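Local coordinates for protein acetyltransferase-like, GNAT family (Bacteroides thetaiotaomicron, PDB 3EY5) that probably transfers an acetyl group to an amine, as a member of the GNAT family of N-acetyltransferases, at residues R6-T11 with N52-D57; I62-Y67 with H78-P83; I10-V15 with E42-I47; E72-E77 with E100-P105. One frame throughout, in Å; residues are numbered along the deposited sequence.

Interaction 1: R6-T11 with N52-D57; sequences RFQPIT and NNIIFD
The guanidinium of R6 lies flat on one face of the F56 ring, the two planes 16° apart, with NH2 above the plane, offset toward the rim, 3.4 Å from CD1 of F56. This is an off-centre cation-pi stack, CZ of R6 standing 4.3 Å from the centroid of the F56 ring; the chain bends at chi3 (73°), which turns NE out of the extended line, and the guanidinium then lies over the ring. The R6 carbonyl oxygen lies at the ring's edge, in its plane. An alanine at F56 would probably leave the R6 guanidinium without its stacking surface and free to turn. The two backbones run antiparallel: R6 pairs with F56 through two bonds, the one from F56 N to R6 O being 2.7 Å and nearly straight, and Q8 pairs with I54 likewise. I10 N extends the pairing to N52 O at 2.7 Å. On the face opposite F56, CD1 of F7 meets CG1 of I55 at 3.8 Å. Strand 6-9 borders strand 50-57, which pairs on its other side with strand 60-69. Helix 90-101 packs on the face of F7 and I55, F101 stacking on F7; helix 15-28 covers the other, where H17 meets F56 edge-to-face.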
loop_
_atom_site.group_PDB
_atom_site.type_symbol
_atom_site.label_atom_id
_atom_site.label_comp_id
_atom_site.label_asym_id
_atom_site.label_seq_id
_atom_site.Cartn_x
_atom_site.Cartn_y
_atom_site.Cartn_z
ATOM N N ARG A 6 0.944 15.048 -6.632
ATOM C CA ARG A 6 2.386 14.872 -6.623
ATOM C C ARG A 6 2.827 13.973 -5.471
ATOM O O ARG A 6 2.373 14.141 -4.339
ATOM C CB ARG A 6 3.019 16.255 -6.475
ATOM C CG ARG A 6 4.512 16.259 -6.474
ATOM C CD ARG A 6 5.025 17.694 -6.572
ATOM N NE ARG A 6 4.834 18.419 -5.319
ATOM C CZ ARG A 6 5.572 18.242 -4.229
ATOM N NH1 ARG A 6 6.551 17.340 -4.214
ATOM N NH2 ARG A 6 5.320 18.963 -3.145
ATOM N N PHE A 7 3.715 13.023 -5.764
ATOM C CA PHE A 7 4.293 12.173 -4.732
ATOM C C PHE A 7 5.711 12.591 -4.426
ATOM O O PHE A 7 6.554 12.756 -5.347
ATOM C CB PHE A 7 4.317 10.722 -5.187
ATOM C CG PHE A 7 3.006 10.236 -5.703
ATOM C CD1 PHE A 7 2.128 9.583 -4.876
ATOM C CD2 PHE A 7 2.643 10.450 -7.022
ATOM C CE1 PHE A 7 0.899 9.124 -5.355
ATOM C CE2 PHE A 7 1.417 10.002 -7.499
ATOM C CZ PHE A 7 0.546 9.344 -6.660
ATOM N N GLN A 8 5.999 12.737 -3.140
ATOM C CA GLN A 8 7.354 13.057 -2.751
ATOM C C GLN A 8 7.918 12.199 -1.617
ATOM O O GLN A 8 7.354 12.147 -0.516
ATOM C CB GLN A 8 7.545 14.566 -2.544
ATOM C CG GLN A 8 6.959 15.201 -1.308
ATOM C CD GLN A 8 7.831 16.400 -0.866
ATOM O OE1 GLN A 8 8.914 16.214 -0.309
ATOM N NE2 GLN A 8 7.360 17.624 -1.126
ATOM N N PRO A 9 9.005 11.473 -1.925
ATOM C CA PRO A 9 9.668 10.624 -0.944
ATOM C C PRO A 9 9.941 11.422 0.325
ATOM O O PRO A 9 10.203 12.625 0.279
ATOM C CB PRO A 9 10.978 10.238 -1.634
ATOM C CG PRO A 9 10.663 10.317 -3.097
ATOM C CD PRO A 9 9.642 11.387 -3.260
ATOM N N ILE A 10 9.848 10.758 1.457
ATOM C CA ILE A 10 9.990 11.455 2.702
ATOM C C ILE A 10 10.898 10.671 3.614
ATOM O O ILE A 10 10.951 9.444 3.557
ATOM C CB ILE A 10 8.583 11.781 3.291
ATOM C CG1 ILE A 10 8.526 13.201 3.777
ATOM C CG2 ILE A 10 8.011 10.738 4.277
ATOM C CD1 ILE A 10 8.025 14.107 2.687
ATOM N N THR A 11 11.682 11.401 4.397
ATOM C CA THR A 11 12.444 10.802 5.483
ATOM C C THR A 11 11.879 11.300 6.825
ATOM O O THR A 11 11.107 12.250 6.877
ATOM C CB THR A 11 14.001 11.028 5.342
ATOM O OG1 THR A 11 14.280 12.298 4.732
ATOM C CG2 THR A 11 14.622 9.920 4.481
ATOM N N ASN A 52 8.676 5.703 1.514
ATOM C CA ASN A 52 7.589 6.396 2.193
ATOM C C ASN A 52 7.340 7.742 1.506
ATOM O O ASN A 52 8.258 8.551 1.381
ATOM C CB ASN A 52 7.979 6.596 3.668
ATOM C CG ASN A 52 6.785 6.826 4.570
ATOM O OD1 ASN A 52 5.722 7.309 4.125
ATOM N ND2 ASN A 52 6.940 6.460 5.864
ATOM N N ASN A 53 6.117 7.971 1.033
ATOM C CA ASN A 53 5.830 9.167 0.259
ATOM C C ASN A 53 4.612 9.913 0.727
ATOM O O ASN A 53 3.585 9.301 1.036
ATOM C CB ASN A 53 5.626 8.854 -1.233
ATOM C CG ASN A 53 6.712 7.980 -1.808
ATOM O OD1 ASN A 53 7.606 8.463 -2.510
ATOM N ND2 ASN A 53 6.618 6.656 -1.551
ATOM N N ILE A 54 4.724 11.244 0.745
ATOM C CA ILE A 54 3.578 12.106 1.025
ATOM C C ILE A 54 2.953 12.462 -0.324
ATOM O O ILE A 54 3.641 12.577 -1.366
ATOM C CB ILE A 54 3.943 13.339 1.928
ATOM C CG1 ILE A 54 2.731 14.236 2.131
ATOM C CG2 ILE A 54 5.062 14.152 1.310
ATOM C CD1 ILE A 54 2.907 15.261 3.241
ATOM N N ILE A 55 1.642 12.563 -0.322
ATOM C CA ILE A 55 0.928 12.874 -1.528
ATOM C C ILE A 55 0.472 14.336 -1.409
ATOM O O ILE A 55 -0.139 14.721 -0.407
ATOM C CB ILE A 55 -0.275 11.936 -1.722
ATOM C CG1 ILE A 55 0.177 10.454 -1.789
ATOM C CG2 ILE A 55 -1.016 12.306 -2.960
ATOM C CD1 ILE A 55 -0.955 9.540 -1.619
ATOM N N PHE A 56 0.794 15.140 -2.415
ATOM C CA PHE A 56 0.379 16.528 -2.433
ATOM C C PHE A 56 -0.675 16.817 -3.465
ATOM O O PHE A 56 -0.697 16.210 -4.526
ATOM C CB PHE A 56 1.571 17.423 -2.724
ATOM C CG PHE A 56 2.545 17.516 -1.601
ATOM C CD1 PHE A 56 3.587 16.607 -1.494
ATOM C CD2 PHE A 56 2.435 18.530 -0.661
ATOM C CE1 PHE A 56 4.499 16.707 -0.444
ATOM C CE2 PHE A 56 3.347 18.634 0.383
ATOM C CZ PHE A 56 4.377 17.718 0.490
ATOM N N ASP A 57 -1.557 17.756 -3.154
ATOM C CA ASP A 57 -2.372 18.417 -4.182
ATOM C C ASP A 57 -1.876 19.857 -4.180
ATOM O O ASP A 57 -2.266 20.677 -3.366
ATOM C CB ASP A 57 -3.860 18.266 -3.881
ATOM C CG ASP A 57 -4.751 18.970 -4.894
ATOM O OD1 ASP A 57 -4.653 18.689 -6.107
ATOM O OD2 ASP A 57 -5.576 19.811 -4.461
#

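Interaction 2: I62-Y67 with H78-P83; sequences IGFITY and HFATNP
Strands 60-69 and 74-81 form an antiparallel beta hairpin in the central sheet of the GNAT fold, and F64 and A80 make a hydrogen-bonded pair in it. F64 N reaches A80 O at 3.0 Å, and A80 N returns a longer bond to F64 O. At one end N82 N binds I62 O. I62 and G63 both face I55 of strand 50-57, a classic beta bulge. On the face of F64 and A80, the phenyl ring reaches over the partner strand: its CE2 touches A80 CB at 3.7 Å, and H78 CB sits at the ring edge by CE1. Helix 15-28 packs on this face through M21 and L25, while H78 NE2 bonds to E33 O. The other face carries I65, whose CD1 lies 3.4 Å from CD2 of F79, beside helix 90-101. T66 grips H78 twice: its N donates to H78 O, and its OG1, set between the backbone N and carbonyl carbon (chi1 60°), accepts H78 N at 2.8 Å.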
loop_
_atom_site.group_PDB
_atom_site.type_symbol
_atom_site.label_atom_id
_atom_site.label_comp_id
_atom_site.label_asym_id
_atom_site.label_seq_id
_atom_site.Cartn_x
_atom_site.Cartn_y
_atom_site.Cartn_z
ATOM N N ILE A 62 -2.250 15.737 1.239
ATOM C CA ILE A 62 -3.598 15.159 1.268
ATOM C C ILE A 62 -3.558 13.663 1.584
ATOM O O ILE A 62 -4.606 13.039 1.773
ATOM C CB ILE A 62 -4.359 15.344 -0.093
ATOM C CG1 ILE A 62 -3.828 14.380 -1.166
ATOM C CG2 ILE A 62 -4.380 16.866 -0.551
ATOM C CD1 ILE A 62 -4.071 14.850 -2.589
ATOM N N GLY A 63 -2.355 13.089 1.625
ATOM C CA GLY A 63 -2.198 11.645 1.778
ATOM C C GLY A 63 -0.770 11.154 1.874
ATOM O O GLY A 63 0.190 11.943 1.935
ATOM N N PHE A 64 -0.640 9.835 1.973
ATOM C CA PHE A 64 0.668 9.176 1.980
ATOM C C PHE A 64 0.491 7.851 1.269
ATOM O O PHE A 64 -0.632 7.346 1.131
ATOM C CB PHE A 64 1.245 8.968 3.408
ATOM C CG PHE A 64 0.628 7.801 4.147
ATOM C CD1 PHE A 64 1.160 6.528 4.020
ATOM C CD2 PHE A 64 -0.513 7.976 4.909
ATOM C CE1 PHE A 64 0.569 5.425 4.676
ATOM C CE2 PHE A 64 -1.113 6.892 5.575
ATOM C CZ PHE A 64 -0.565 5.607 5.449
ATOM N N ILE A 65 1.599 7.299 0.811
ATOM C CA ILE A 65 1.605 5.977 0.256
ATOM C C ILE A 65 2.980 5.446 0.520
ATOM O O ILE A 65 3.983 6.167 0.422
ATOM C CB ILE A 65 1.301 5.992 -1.294
ATOM C CG1 ILE A 65 1.465 4.595 -1.924
ATOM C CG2 ILE A 65 2.217 6.980 -2.035
ATOM C CD1 ILE A 65 0.445 4.324 -3.031
ATOM N N THR A 66 3.038 4.181 0.873
ATOM C CA THR A 66 4.310 3.532 1.099
ATOM C C THR A 66 4.331 2.372 0.128
ATOM O O THR A 66 3.284 1.753 -0.141
ATOM C CB THR A 66 4.408 2.972 2.574
ATOM O OG1 THR A 66 3.361 2.018 2.808
ATOM C CG2 THR A 66 4.220 4.054 3.524
ATOM N N TYR A 67 5.494 2.118 -0.445
ATOM C CA TYR A 67 5.627 1.027 -1.359
ATOM C C TYR A 67 7.044 0.473 -1.353
ATOM O O TYR A 67 8.019 1.130 -0.946
ATOM C CB TYR A 67 5.172 1.443 -2.779
ATOM C CG TYR A 67 6.110 2.402 -3.457
ATOM C CD1 TYR A 67 7.247 1.939 -4.102
ATOM C CD2 TYR A 67 5.876 3.788 -3.429
ATOM C CE1 TYR A 67 8.128 2.802 -4.711
ATOM C CE2 TYR A 67 6.774 4.687 -4.056
ATOM C CZ TYR A 67 7.897 4.174 -4.675
ATOM O OH TYR A 67 8.785 4.997 -5.294
ATOM N N HIS A 78 0.981 0.596 2.340
ATOM C CA HIS A 78 -0.175 1.355 2.785
ATOM C C HIS A 78 -0.428 2.545 1.925
ATOM O O HIS A 78 0.474 3.127 1.340
ATOM C CB HIS A 78 -0.009 1.838 4.210
ATOM C CG HIS A 78 0.084 0.735 5.200
ATOM N ND1 HIS A 78 1.276 0.336 5.754
ATOM C CD2 HIS A 78 -0.860 -0.076 5.709
ATOM C CE1 HIS A 78 1.062 -0.666 6.582
ATOM N NE2 HIS A 78 -0.229 -0.935 6.577
ATOM N N PHE A 79 -1.695 2.894 1.872
ATOM C CA PHE A 79 -2.130 3.955 1.049
ATOM C C PHE A 79 -3.362 4.559 1.729
ATOM O O PHE A 79 -4.332 3.851 1.969
ATOM C CB PHE A 79 -2.490 3.379 -0.320
ATOM C CG PHE A 79 -3.142 4.350 -1.218
ATOM C CD1 PHE A 79 -4.452 4.129 -1.662
ATOM C CD2 PHE A 79 -2.471 5.494 -1.623
ATOM C CE1 PHE A 79 -5.095 5.059 -2.512
ATOM C CE2 PHE A 79 -3.087 6.430 -2.487
ATOM C CZ PHE A 79 -4.400 6.211 -2.930
ATOM N N ALA A 80 -3.310 5.858 2.033
ATOM C CA ALA A 80 -4.454 6.532 2.639
ATOM C C ALA A 80 -4.465 8.018 2.326
ATOM O O ALA A 80 -3.414 8.654 2.239
ATOM C CB ALA A 80 -4.467 6.309 4.168
ATOM N N THR A 81 -5.656 8.559 2.123
ATOM C CA THR A 81 -5.840 10.019 2.018
ATOM C C THR A 81 -6.527 10.537 3.276
ATOM O O THR A 81 -7.170 9.765 4.001
ATOM C CB THR A 81 -6.730 10.375 0.819
ATOM O OG1 THR A 81 -8.000 9.712 0.981
ATOM C CG2 THR A 81 -6.063 9.928 -0.513
ATOM N N ASN A 82 -6.404 11.837 3.522
ATOM C CA ASN A 82 -7.033 12.493 4.654
ATOM C C ASN A 82 -8.581 12.398 4.644
ATOM O O ASN A 82 -9.223 12.834 3.686
ATOM C CB ASN A 82 -6.585 13.950 4.722
ATOM C CG ASN A 82 -6.828 14.571 6.092
ATOM O OD1 ASN A 82 -7.955 14.624 6.591
ATOM N ND2 ASN A 82 -5.761 15.039 6.707
ATOM N N PRO A 83 -9.171 11.830 5.721
ATOM C CA PRO A 83 -10.620 11.572 5.752
ATOM C C PRO A 83 -11.481 12.850 5.725
ATOM O O PRO A 83 -12.653 12.784 5.359
ATOM C CB PRO A 83 -10.825 10.768 7.049
ATOM C CG PRO A 83 -9.619 11.033 7.880
ATOM C CD PRO A 83 -8.484 11.313 6.928
#

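Interaction 3: I10-V15 with E42-I47; sequences ITTSDV and EYTDRI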
loop_
_atom_site.group_PDB
_atom_site.type_symbol
_atom_site.label_atom_id
_atom_site.label_comp_id
_atom_site.label_asym_id
_atom_site.label_seq_id
_atom_site.Cartn_x
_atom_site.Cartn_y
_atom_site.Cartn_z
ATOM N N ILE A 10 9.848 10.758 1.457
ATOM C CA ILE A 10 9.990 11.455 2.702
ATOM C C ILE A 10 10.898 10.671 3.614
ATOM O O ILE A 10 10.951 9.444 3.557
ATOM C CB ILE A 10 8.583 11.781 3.291
ATOM C CG1 ILE A 10 8.526 13.201 3.777
ATOM C CG2 ILE A 10 8.011 10.738 4.277
ATOM C CD1 ILE A 10 8.025 14.107 2.687
ATOM N N THR A 11 11.682 11.401 4.397
ATOM C CA THR A 11 12.444 10.802 5.483
ATOM C C THR A 11 11.879 11.300 6.825
ATOM O O THR A 11 11.107 12.250 6.877
ATOM C CB THR A 11 14.001 11.028 5.342
ATOM O OG1 THR A 11 14.280 12.298 4.732
ATOM C CG2 THR A 11 14.622 9.920 4.481
ATOM N N THR A 12 12.241 10.639 7.906
ATOM C CA THR A 12 11.906 11.137 9.208
ATOM C C THR A 12 12.657 12.466 9.483
ATOM O O THR A 12 12.400 13.124 10.499
ATOM C CB THR A 12 12.332 10.129 10.264
ATOM O OG1 THR A 12 13.766 9.990 10.218
ATOM C CG2 THR A 12 11.689 8.791 10.020
ATOM N N SER A 13 13.582 12.834 8.582
ATOM C CA SER A 13 14.241 14.151 8.573
ATOM C C SER A 13 13.263 15.264 8.217
ATOM O O SER A 13 13.489 16.435 8.553
ATOM C CB SER A 13 15.410 14.167 7.577
ATOM O OG SER A 13 16.423 13.237 7.947
ATOM N N ASP A 14 12.181 14.891 7.532
ATOM C CA ASP A 14 11.122 15.814 7.181
ATOM C C ASP A 14 10.078 15.758 8.274
ATOM O O ASP A 14 8.993 15.204 8.090
ATOM C CB ASP A 14 10.528 15.405 5.847
ATOM C CG ASP A 14 11.561 15.344 4.769
ATOM O OD1 ASP A 14 12.291 16.348 4.623
ATOM O OD2 ASP A 14 11.664 14.301 4.083
ATOM N N VAL A 15 10.429 16.338 9.420
ATOM C CA VAL A 15 9.623 16.280 10.635
ATOM C C VAL A 15 8.118 16.472 10.406
ATOM O O VAL A 15 7.331 15.572 10.748
ATOM C CB VAL A 15 10.206 17.217 11.743
ATOM C CG1 VAL A 15 9.118 17.931 12.543
ATOM C CG2 VAL A 15 11.130 16.430 12.667
ATOM N N GLU A 42 12.486 3.225 11.184
ATOM C CA GLU A 42 13.694 2.545 10.758
ATOM C C GLU A 42 13.662 2.115 9.272
ATOM O O GLU A 42 14.644 2.310 8.558
ATOM C CB GLU A 42 13.969 1.359 11.686
ATOM C CG GLU A 42 14.268 1.804 13.154
ATOM C CD GLU A 42 14.207 0.679 14.221
ATOM O OE1 GLU A 42 14.065 -0.522 13.897
ATOM O OE2 GLU A 42 14.318 1.019 15.418
ATOM N N TYR A 43 12.535 1.558 8.817
ATOM C CA TYR A 43 12.370 1.146 7.418
ATOM C C TYR A 43 12.464 2.372 6.510
ATOM O O TYR A 43 13.140 2.358 5.481
ATOM C CB TYR A 43 11.013 0.430 7.212
ATOM C CG TYR A 43 10.986 -1.057 7.573
ATOM C CD1 TYR A 43 10.764 -2.036 6.597
ATOM C CD2 TYR A 43 11.195 -1.490 8.888
ATOM C CE1 TYR A 43 10.761 -3.415 6.936
ATOM C CE2 TYR A 43 11.174 -2.856 9.235
ATOM C CZ TYR A 43 10.955 -3.805 8.266
ATOM O OH TYR A 43 10.950 -5.139 8.612
ATOM N N THR A 44 11.771 3.431 6.902
ATOM C CA THR A 44 11.762 4.668 6.131
ATOM C C THR A 44 13.193 5.163 5.771
ATOM O O THR A 44 13.533 5.279 4.589
ATOM C CB THR A 44 10.921 5.755 6.843
ATOM O OG1 THR A 44 9.542 5.354 6.860
ATOM C CG2 THR A 44 11.054 7.098 6.139
ATOM N N ASP A 45 14.036 5.406 6.764
ATOM C CA ASP A 45 15.408 5.896 6.478
ATOM C C ASP A 45 16.455 4.819 6.228
ATOM O O ASP A 45 17.472 5.070 5.589
ATOM C CB ASP A 45 15.911 6.774 7.605
ATOM C CG ASP A 45 14.815 7.527 8.295
ATOM O OD1 ASP A 45 13.983 8.190 7.622
ATOM O OD2 ASP A 45 14.808 7.459 9.535
ATOM N N ARG A 46 16.242 3.621 6.747
ATOM C CA ARG A 46 17.262 2.590 6.609
ATOM C C ARG A 46 17.138 1.806 5.293
ATOM O O ARG A 46 18.147 1.485 4.675
ATOM C CB ARG A 46 17.232 1.619 7.803
ATOM C CG ARG A 46 17.793 2.145 9.134
ATOM C CD ARG A 46 18.219 0.949 10.012
ATOM N NE ARG A 46 18.941 1.287 11.251
ATOM C CZ ARG A 46 20.271 1.394 11.380
ATOM N NH1 ARG A 46 20.802 1.692 12.567
ATOM N NH2 ARG A 46 21.083 1.216 10.335
ATOM N N ILE A 47 15.905 1.491 4.879
ATOM C CA ILE A 47 15.691 0.466 3.856
ATOM C C ILE A 47 15.480 1.089 2.470
ATOM O O ILE A 47 14.456 1.745 2.207
ATOM C CB ILE A 47 14.549 -0.534 4.253
ATOM C CG1 ILE A 47 14.951 -1.365 5.475
ATOM C CG2 ILE A 47 14.157 -1.449 3.097
ATOM C CD1 ILE A 47 16.461 -1.628 5.601
#
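D45 reaches from helix 37-46 to T12, its carboxylate taking two hydrogen bonds from that one residue. From CB, with CG beside the backbone N at chi1 -31°, the side chain leads to a carboxylate whose CG comes 3.3 Å from OG1 of T12. OD1 accepts T12 N at 3.0 Å on its syn side, the N-H pointing almost straight at it (173°); it also lies 3.6 Å from CB of T11. OD2 accepts the T12 hydroxyl, OG1 to OD2 2.8 Å, again on the syn side but 30° out of the carboxylate plane. CG2 of T12 rests against both oxygens, 3.4 Å from OD1. A valine in place of T12 would probably leave OD2 of D45 without its hydroxyl donor, with only the T12 N-H still holding the carboxylate across this contact, and the group more able to turn. Next to this grip, CG2 of T44 packs on I10 O at 3.5 Å, while its OG1 turns to L40 O and N52 ND2. The loop is also braced from within: D14 N bonds to T11 O across a type I beta turn from T11 to D14, and D14 OD2 also accepts T11 N; helix 15-28 follows directly. The arrangement is a turn between strand and helix pinned by an aspartate near the C-terminal end of helix 37-46.

Interaction 4: E72-E77 with E100-P105; sequences EFYYVE and EFLKRP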
loop_
_atom_site.group_PDB
_atom_site.type_symbol
_atom_site.label_atom_id
_atom_site.label_comp_id
_atom_site.label_asym_id
_atom_site.label_seq_id
_atom_site.Cartn_x
_atom_site.Cartn_y
_atom_site.Cartn_z
ATOM N N GLU A 72 11.164 -6.090 -10.576
ATOM C CA GLU A 72 10.150 -6.480 -11.548
ATOM C C GLU A 72 8.841 -5.705 -11.382
ATOM O O GLU A 72 8.152 -5.454 -12.367
ATOM C CB GLU A 72 9.849 -7.982 -11.458
ATOM C CG GLU A 72 11.054 -8.872 -11.691
ATOM C CD GLU A 72 11.628 -9.441 -10.407
ATOM O OE1 GLU A 72 11.111 -9.110 -9.312
ATOM O OE2 GLU A 72 12.590 -10.238 -10.499
ATOM N N PHE A 73 8.507 -5.348 -10.137
ATOM C CA PHE A 73 7.186 -4.782 -9.774
ATOM C C PHE A 73 7.334 -3.961 -8.502
ATOM O O PHE A 73 8.368 -4.077 -7.800
ATOM C CB PHE A 73 6.130 -5.876 -9.536
ATOM C CG PHE A 73 6.444 -6.767 -8.368
ATOM C CD1 PHE A 73 5.829 -6.578 -7.137
ATOM C CD2 PHE A 73 7.329 -7.809 -8.499
ATOM C CE1 PHE A 73 6.126 -7.393 -6.059
ATOM C CE2 PHE A 73 7.647 -8.628 -7.403
ATOM C CZ PHE A 73 7.041 -8.424 -6.192
ATOM N N TYR A 74 6.274 -3.181 -8.213
ATOM C CA TYR A 74 6.107 -2.421 -6.995
ATOM C C TYR A 74 4.952 -2.983 -6.131
ATOM O O TYR A 74 3.877 -3.361 -6.655
ATOM C CB TYR A 74 5.777 -0.958 -7.334
ATOM C CG TYR A 74 6.849 -0.211 -8.100
ATOM C CD1 TYR A 74 8.071 0.115 -7.509
ATOM C CD2 TYR A 74 6.631 0.181 -9.414
ATOM C CE1 TYR A 74 9.071 0.817 -8.232
ATOM C CE2 TYR A 74 7.606 0.893 -10.148
ATOM C CZ TYR A 74 8.813 1.206 -9.548
ATOM O OH TYR A 74 9.748 1.885 -10.288
ATOM N N TYR A 75 5.184 -3.008 -4.814
ATOM C CA TYR A 75 4.180 -3.477 -3.858
ATOM C C TYR A 75 3.728 -2.315 -3.003
ATOM O O TYR A 75 4.568 -1.674 -2.336
ATOM C CB TYR A 75 4.749 -4.557 -2.934
ATOM C CG TYR A 75 3.783 -4.928 -1.844
ATOM C CD1 TYR A 75 2.523 -5.478 -2.157
ATOM C CD2 TYR A 75 4.099 -4.716 -0.497
ATOM C CE1 TYR A 75 1.622 -5.805 -1.163
ATOM C CE2 TYR A 75 3.195 -5.057 0.516
ATOM C CZ TYR A 75 1.956 -5.586 0.158
ATOM O OH TYR A 75 1.047 -5.962 1.128
ATOM N N VAL A 76 2.432 -2.011 -3.046
ATOM C CA VAL A 76 1.910 -0.908 -2.255
ATOM C C VAL A 76 1.543 -1.433 -0.850
ATOM O O VAL A 76 0.641 -2.294 -0.687
ATOM C CB VAL A 76 0.721 -0.166 -2.939
ATOM C CG1 VAL A 76 0.091 0.795 -1.949
ATOM C CG2 VAL A 76 1.207 0.604 -4.213
ATOM N N GLU A 77 2.265 -0.961 0.162
ATOM C CA GLU A 77 2.028 -1.472 1.516
ATOM C C GLU A 77 0.861 -0.716 2.176
ATOM O O GLU A 77 -0.169 -1.321 2.510
ATOM C CB GLU A 77 3.316 -1.441 2.358
ATOM C CG GLU A 77 3.358 -2.513 3.433
ATOM C CD GLU A 77 4.495 -2.321 4.431
ATOM O OE1 GLU A 77 5.494 -1.690 4.079
ATOM O OE2 GLU A 77 4.391 -2.789 5.580
ATOM N N GLU A 100 0.915 6.784 -13.182
ATOM C CA GLU A 100 1.914 7.554 -13.934
ATOM C C GLU A 100 3.274 7.481 -13.234
ATOM O O GLU A 100 4.327 7.354 -13.870
ATOM C CB GLU A 100 1.501 9.017 -14.059
ATOM C CG GLU A 100 0.075 9.240 -14.512
ATOM C CD GLU A 100 -0.264 10.733 -14.664
ATOM O OE1 GLU A 100 0.609 11.513 -15.142
ATOM O OE2 GLU A 100 -1.410 11.125 -14.320
ATOM N N PHE A 101 3.239 7.590 -11.911
ATOM C CA PHE A 101 4.447 7.744 -11.115
ATOM C C PHE A 101 5.209 6.431 -11.050
ATOM O O PHE A 101 6.452 6.428 -11.082
ATOM C CB PHE A 101 4.045 8.235 -9.732
ATOM C CG PHE A 101 5.198 8.500 -8.796
ATOM C CD1 PHE A 101 6.143 9.488 -9.079
ATOM C CD2 PHE A 101 5.300 7.791 -7.594
ATOM C CE1 PHE A 101 7.189 9.732 -8.213
ATOM C CE2 PHE A 101 6.331 8.034 -6.714
ATOM C CZ PHE A 101 7.285 9.008 -7.016
ATOM N N LEU A 102 4.454 5.328 -10.960
ATOM C CA LEU A 102 5.000 3.969 -10.925
ATOM C C LEU A 102 4.592 3.252 -12.220
ATOM O O LEU A 102 3.397 3.028 -12.481
ATOM C CB LEU A 102 4.503 3.193 -9.686
ATOM C CG LEU A 102 4.715 3.771 -8.276
ATOM C CD1 LEU A 102 4.133 2.875 -7.250
ATOM C CD2 LEU A 102 6.184 4.019 -7.940
ATOM N N LYS A 103 5.569 2.933 -13.057
ATOM C CA LYS A 103 5.269 2.412 -14.375
ATOM C C LYS A 103 5.397 0.885 -14.462
ATOM O O LYS A 103 4.615 0.236 -15.165
ATOM C CB LYS A 103 6.138 3.120 -15.423
ATOM C CG LYS A 103 5.546 4.448 -15.893
ATOM C CD LYS A 103 4.512 4.144 -16.958
ATOM C CE LYS A 103 3.323 5.024 -16.841
ATOM N NZ LYS A 103 2.192 4.286 -17.423
ATOM N N ARG A 104 6.335 0.301 -13.718
ATOM C CA ARG A 104 6.371 -1.171 -13.603
ATOM C C ARG A 104 5.063 -1.668 -12.945
ATOM O O ARG A 104 4.360 -0.868 -12.338
ATOM C CB ARG A 104 7.604 -1.646 -12.837
ATOM C CG ARG A 104 8.889 -0.891 -13.185
ATOM C CD ARG A 104 10.082 -1.531 -12.497
ATOM N NE ARG A 104 11.302 -0.745 -12.677
ATOM C CZ ARG A 104 12.067 -0.800 -13.776
ATOM N NH1 ARG A 104 13.155 -0.054 -13.870
ATOM N NH2 ARG A 104 11.746 -1.595 -14.796
ATOM N N PRO A 105 4.724 -2.970 -13.084
ATOM C CA PRO A 105 3.468 -3.475 -12.462
ATOM C C PRO A 105 3.346 -3.156 -10.951
ATOM O O PRO A 105 4.351 -3.056 -10.220
ATOM C CB PRO A 105 3.535 -4.978 -12.689
ATOM C CG PRO A 105 4.493 -5.142 -13.948
ATOM C CD PRO A 105 5.500 -4.053 -13.744
HETATM O O HOH W 1 8.485 2.722 -12.645
#
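Y74 N donates a nearly straight 2.8 Å hydrogen bond to P105 O, joining the start of strand 74-81 to the chain that leaves helix 90-101. The contact belongs to the beta-alpha-beta unit in which helix 90-101 connects strand 74-81 to its parallel neighbour 106-110; Y74 and V76 continue the backbone pairing to V107. The Y74 ring makes most of the side-chain contact. L102 sends CD2 over the centre of one ring face, a CH-pi contact 4.0 Å from the centroid, and its CB touches Y74 CD2. R104 comes in obliquely, its CB and CG each 3.7 Å from CE2 of Y74, and its extended chain carries NE past the phenol oxygen, the guanidinium 45° from the ring plane. Just before the strand, P105 CD packs on E72 O at 3.3 Å and P105 CB faces F73 CB, with L159 touching both F73 and P105. In the plane of the ring, at its edge, one water bridges the segments: it lies 2.8 Å from Y74 OH and accepts K103 N at 3.0 Å.

Interactions 1 and 2 are the buried pair: both are antiparallel strand pairings in one sheet, joined where strand 50-57 bonds to strand 60-69, as from I55 N to G63 O. Interaction 4 uses the beginning of strand 74-81, the strand it shares with interaction 2, and this partly buried contact relies on one backbone bond, a tyrosine ring and a water. The centre of interaction 3 lies farthest out, about 17 Å from the centre of the chain, and the contact depends on a carboxylate rather than on strand pairing; it shares I10 and T11 with interaction 1, and T44 OG1 meets N52 ND2 between them. F7 and F101 link interactions 1 and 4, while interactions 3 and 4 do not touch.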